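Serine-rich secreted cell wall anchored (LPXTG-motif ) protein (Lactobacillus reuteri ATCC 53608, PDB 5NXK) probably acts as a cell-surface adhesin, using a beta-solenoid binding region in the contacts of this gut bacterium with its host. Local coordinates at residues A[186-191]-A[201-206]. Numbering follows the deposited sequence.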
ATOM      1  N   ILE A 186       7.533   8.863   0.139  1.00 25.41           N
ATOM      2  CA  ILE A 186       6.240   8.745  -0.535  1.00 27.53           C
ATOM      3  C   ILE A 186       5.314   7.860   0.312  1.00 26.94           C
ATOM      4  O   ILE A 186       5.759   6.844   0.823  1.00 24.48           O
ATOM      5  CB  ILE A 186       6.406   8.158  -1.970  1.00 20.25           C
ATOM      6  CG1 ILE A 186       7.386   9.013  -2.785  1.00 24.65           C
ATOM      7  CG2 ILE A 186       5.054   8.058  -2.681  1.00 21.80           C
ATOM      8  CD1 ILE A 186       7.729   8.412  -4.145  1.00 24.44           C
ATOM      9  N   ASP A 187       4.051   8.257   0.490  1.00 24.27           N
ATOM     10  CA  ASP A 187       3.111   7.436   1.262  1.00 20.02           C
ATOM     11  C   ASP A 187       2.588   6.254   0.433  1.00 23.99           C
ATOM     12  O   ASP A 187       2.552   5.122   0.912  1.00 28.40           O
ATOM     13  CB  ASP A 187       1.924   8.262   1.771  1.00 22.48           C
ATOM     14  CG  ASP A 187       2.333   9.380   2.744  1.00 33.51           C
ATOM     15  OD1 ASP A 187       3.431   9.316   3.345  1.00 31.60           O
ATOM     16  OD2 ASP A 187       1.534  10.331   2.913  1.00 33.61           O
ATOM     17  N   MET A 188       2.178   6.522  -0.806  1.00 22.00           N
ATOM     18  CA  MET A 188       1.668   5.466  -1.696  1.00 24.92           C
ATOM     19  C   MET A 188       2.294   5.626  -3.066  1.00 25.93           C
ATOM     20  O   MET A 188       2.093   6.648  -3.716  1.00 25.87           O
ATOM     21  CB  MET A 188       0.150   5.534  -1.840  1.00 23.58           C
ATOM     22  CG  MET A 188      -0.644   5.251  -0.576  1.00 32.36           C
ATOM     23  SD  MET A 188      -2.416   5.501  -0.895  1.00 30.71           S
ATOM     24  CE  MET A 188      -3.116   4.953   0.661  1.00 29.12           C
ATOM     25  N   TRP A 189       3.042   4.624  -3.513  1.00 23.21           N
ATOM     26  CA  TRP A 189       3.647   4.674  -4.829  1.00 21.26           C
ATOM     27  C   TRP A 189       3.113   3.510  -5.646  1.00 25.88           C
ATOM     28  O   TRP A 189       3.413   2.355  -5.357  1.00 23.85           O
ATOM     29  CB  TRP A 189       5.181   4.599  -4.745  1.00 22.76           C
ATOM     30  CG  TRP A 189       5.875   4.952  -6.027  1.00 24.15           C
ATOM     31  CD1 TRP A 189       5.289   5.213  -7.232  1.00 24.14           C
ATOM     32  CD2 TRP A 189       7.288   5.126  -6.225  1.00 26.88           C
ATOM     33  NE1 TRP A 189       6.243   5.525  -8.163  1.00 24.26           N
ATOM     34  CE2 TRP A 189       7.476   5.483  -7.572  1.00 22.44           C
ATOM     35  CE3 TRP A 189       8.408   5.008  -5.392  1.00 26.91           C
ATOM     36  CZ2 TRP A 189       8.743   5.724  -8.111  1.00 25.86           C
ATOM     37  CZ3 TRP A 189       9.662   5.254  -5.929  1.00 25.18           C
ATOM     38  CH2 TRP A 189       9.820   5.607  -7.272  1.00 26.30           C
ATOM     39  N   LEU A 190       2.320   3.827  -6.664  1.00 21.57           N
ATOM     40  CA  LEU A 190       1.738   2.815  -7.532  1.00 21.78           C
ATOM     41  C   LEU A 190       2.356   2.997  -8.906  1.00 24.83           C
ATOM     42  O   LEU A 190       2.165   4.026  -9.554  1.00 30.67           O
ATOM     43  CB  LEU A 190       0.216   2.926  -7.599  1.00 21.58           C
ATOM     44  CG  LEU A 190      -0.583   2.767  -6.295  1.00 22.81           C
ATOM     45  CD1 LEU A 190      -0.677   4.079  -5.514  1.00 19.25           C
ATOM     46  CD2 LEU A 190      -1.976   2.183  -6.562  1.00 21.40           C
ATOM     47  N   LEU A 191       3.117   1.994  -9.325  1.00 23.82           N
ATOM     48  CA  LEU A 191       3.887   2.055 -10.562  1.00 20.83           C
ATOM     49  C   LEU A 191       3.651   0.785 -11.381  1.00 20.02           C
ATOM     50  O   LEU A 191       3.579  -0.310 -10.823  1.00 23.06           O
ATOM     51  CB  LEU A 191       5.387   2.219 -10.243  1.00 20.82           C
ATOM     52  CG  LEU A 191       6.419   2.319 -11.377  1.00 26.68           C
ATOM     53  CD1 LEU A 191       7.571   3.266 -10.978  1.00 20.06           C
ATOM     54  CD2 LEU A 191       6.966   0.927 -11.772  1.00 24.35           C
ATOM     55  N   SER A 201      -2.807   2.146 -12.628  1.00 21.22           N
ATOM     56  CA  SER A 201      -2.512   2.427 -11.224  1.00 22.86           C
ATOM     57  C   SER A 201      -3.627   3.287 -10.633  1.00 23.71           C
ATOM     58  O   SER A 201      -3.850   4.410 -11.084  1.00 22.19           O
ATOM     59  CB  SER A 201      -1.161   3.137 -11.077  1.00 22.94           C
ATOM     60  OG  SER A 201      -0.091   2.283 -11.459  1.00 20.82           O
ATOM     61  N   THR A 202      -4.264   2.788  -9.576  1.00 22.24           N
ATOM     62  CA  THR A 202      -5.485   3.406  -9.041  1.00 23.85           C
ATOM     63  C   THR A 202      -5.537   3.436  -7.526  1.00 22.19           C
ATOM     64  O   THR A 202      -5.261   2.438  -6.887  1.00 23.28           O
ATOM     65  CB  THR A 202      -6.739   2.657  -9.532  1.00 25.04           C
ATOM     66  OG1 THR A 202      -6.805   2.742 -10.956  1.00 28.61           O
ATOM     67  CG2 THR A 202      -8.005   3.265  -8.954  1.00 25.13           C
ATOM     68  N   VAL A 203      -5.863   4.593  -6.959  1.00 19.66           N
ATOM     69  CA  VAL A 203      -6.242   4.692  -5.549  1.00 21.79           C
ATOM     70  C   VAL A 203      -7.706   5.074  -5.466  1.00 23.82           C
ATOM     71  O   VAL A 203      -8.127   6.029  -6.124  1.00 21.47           O
ATOM     72  CB  VAL A 203      -5.403   5.727  -4.795  1.00 21.74           C
ATOM     73  CG1 VAL A 203      -5.892   5.872  -3.332  1.00 19.28           C
ATOM     74  CG2 VAL A 203      -3.925   5.333  -4.850  1.00 22.92           C
ATOM     75  N   THR A 204      -8.498   4.320  -4.709  1.00 20.23           N
ATOM     76  CA  THR A 204      -9.902   4.702  -4.524  1.00 19.44           C
ATOM     77  C   THR A 204     -10.189   4.916  -3.048  1.00 23.57           C
ATOM     78  O   THR A 204      -9.573   4.280  -2.196  1.00 24.00           O
ATOM     79  CB  THR A 204     -10.897   3.646  -5.050  1.00 21.85           C
ATOM     80  OG1 THR A 204     -10.805   2.459  -4.242  1.00 24.41           O
ATOM     81  CG2 THR A 204     -10.592   3.296  -6.491  1.00 24.16           C
ATOM     82  N   VAL A 205     -11.081   5.847  -2.747  1.00 19.46           N
ATOM     83  CA  VAL A 205     -11.574   6.013  -1.390  1.00 24.06           C
ATOM     84  C   VAL A 205     -13.093   5.794  -1.446  1.00 26.14           C
ATOM     85  O   VAL A 205     -13.806   6.535  -2.129  1.00 25.39           O
ATOM     86  CB  VAL A 205     -11.229   7.405  -0.816  1.00 22.50           C
ATOM     87  CG1 VAL A 205     -11.718   7.523   0.632  1.00 21.87           C
ATOM     88  CG2 VAL A 205      -9.721   7.660  -0.894  1.00 23.47           C
ATOM     89  N   GLY A 206     -13.591   4.765  -0.760  1.00 23.59           N
ATOM     90  CA  GLY A 206     -14.976   4.341  -0.947  1.00 22.87           C
ATOM     91  C   GLY A 206     -16.013   5.255  -0.298  1.00 27.57           C
ATOM     92  O   GLY A 206     -15.661   6.185   0.444  1.00 27.04           O
TER
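Leu-190 and Val-203 meet without an aromatic ring between them: the one ring here, the indole of Trp-189, leaves its strand on the side away from 201-206, where Ile-186 CD1 lies over one face, 3.6 Å above the plane and displaced toward the rim. Tyr-164 packs edge-to-face with this indole, and at its edge NE1 is hydrogen-bonded to Asp-226. Inside, Leu-190 reaches across to the facing strand: chi1 -60° sets CG anti to the carbonyl carbon, and chi2 85° then turns CD1 to Val-203 and CD2 to the backbone of that strand. CD1 presses on Val-203 CG2 at 3.5 Å, the two side chains crossing at about a right angle. CD2 rests 3.3 Å from Thr-202 O. Nearer the turn, Leu-190 CB and Ser-201 CB touch at 3.7 Å. Ser-201 OG stands 3.4 Å from Leu-190 O but spends its hydrogen bond on Ser-166 O in the preceding coil, so this buried hydroxyl is satisfied outside the pair. Met-188, its chain extended beyond CB, brings SD to 4.2 Å from Val-203 CG2; that methyl thus meets both a leucine and a methionine. The axes of strands 188-191 and 201-205 come no nearer than 6.9 Å and run 144° apart; side chains, not paired backbones, bridge them. Strand 186-191 pairs with 221-226 in one parallel sheet, while 200-205 lies in another. Linked by the short loop 192-199, they face each other across the interior of the solenoid, a largely apolar filling characteristic of the parallel beta-helix of pectate lyase-like proteins.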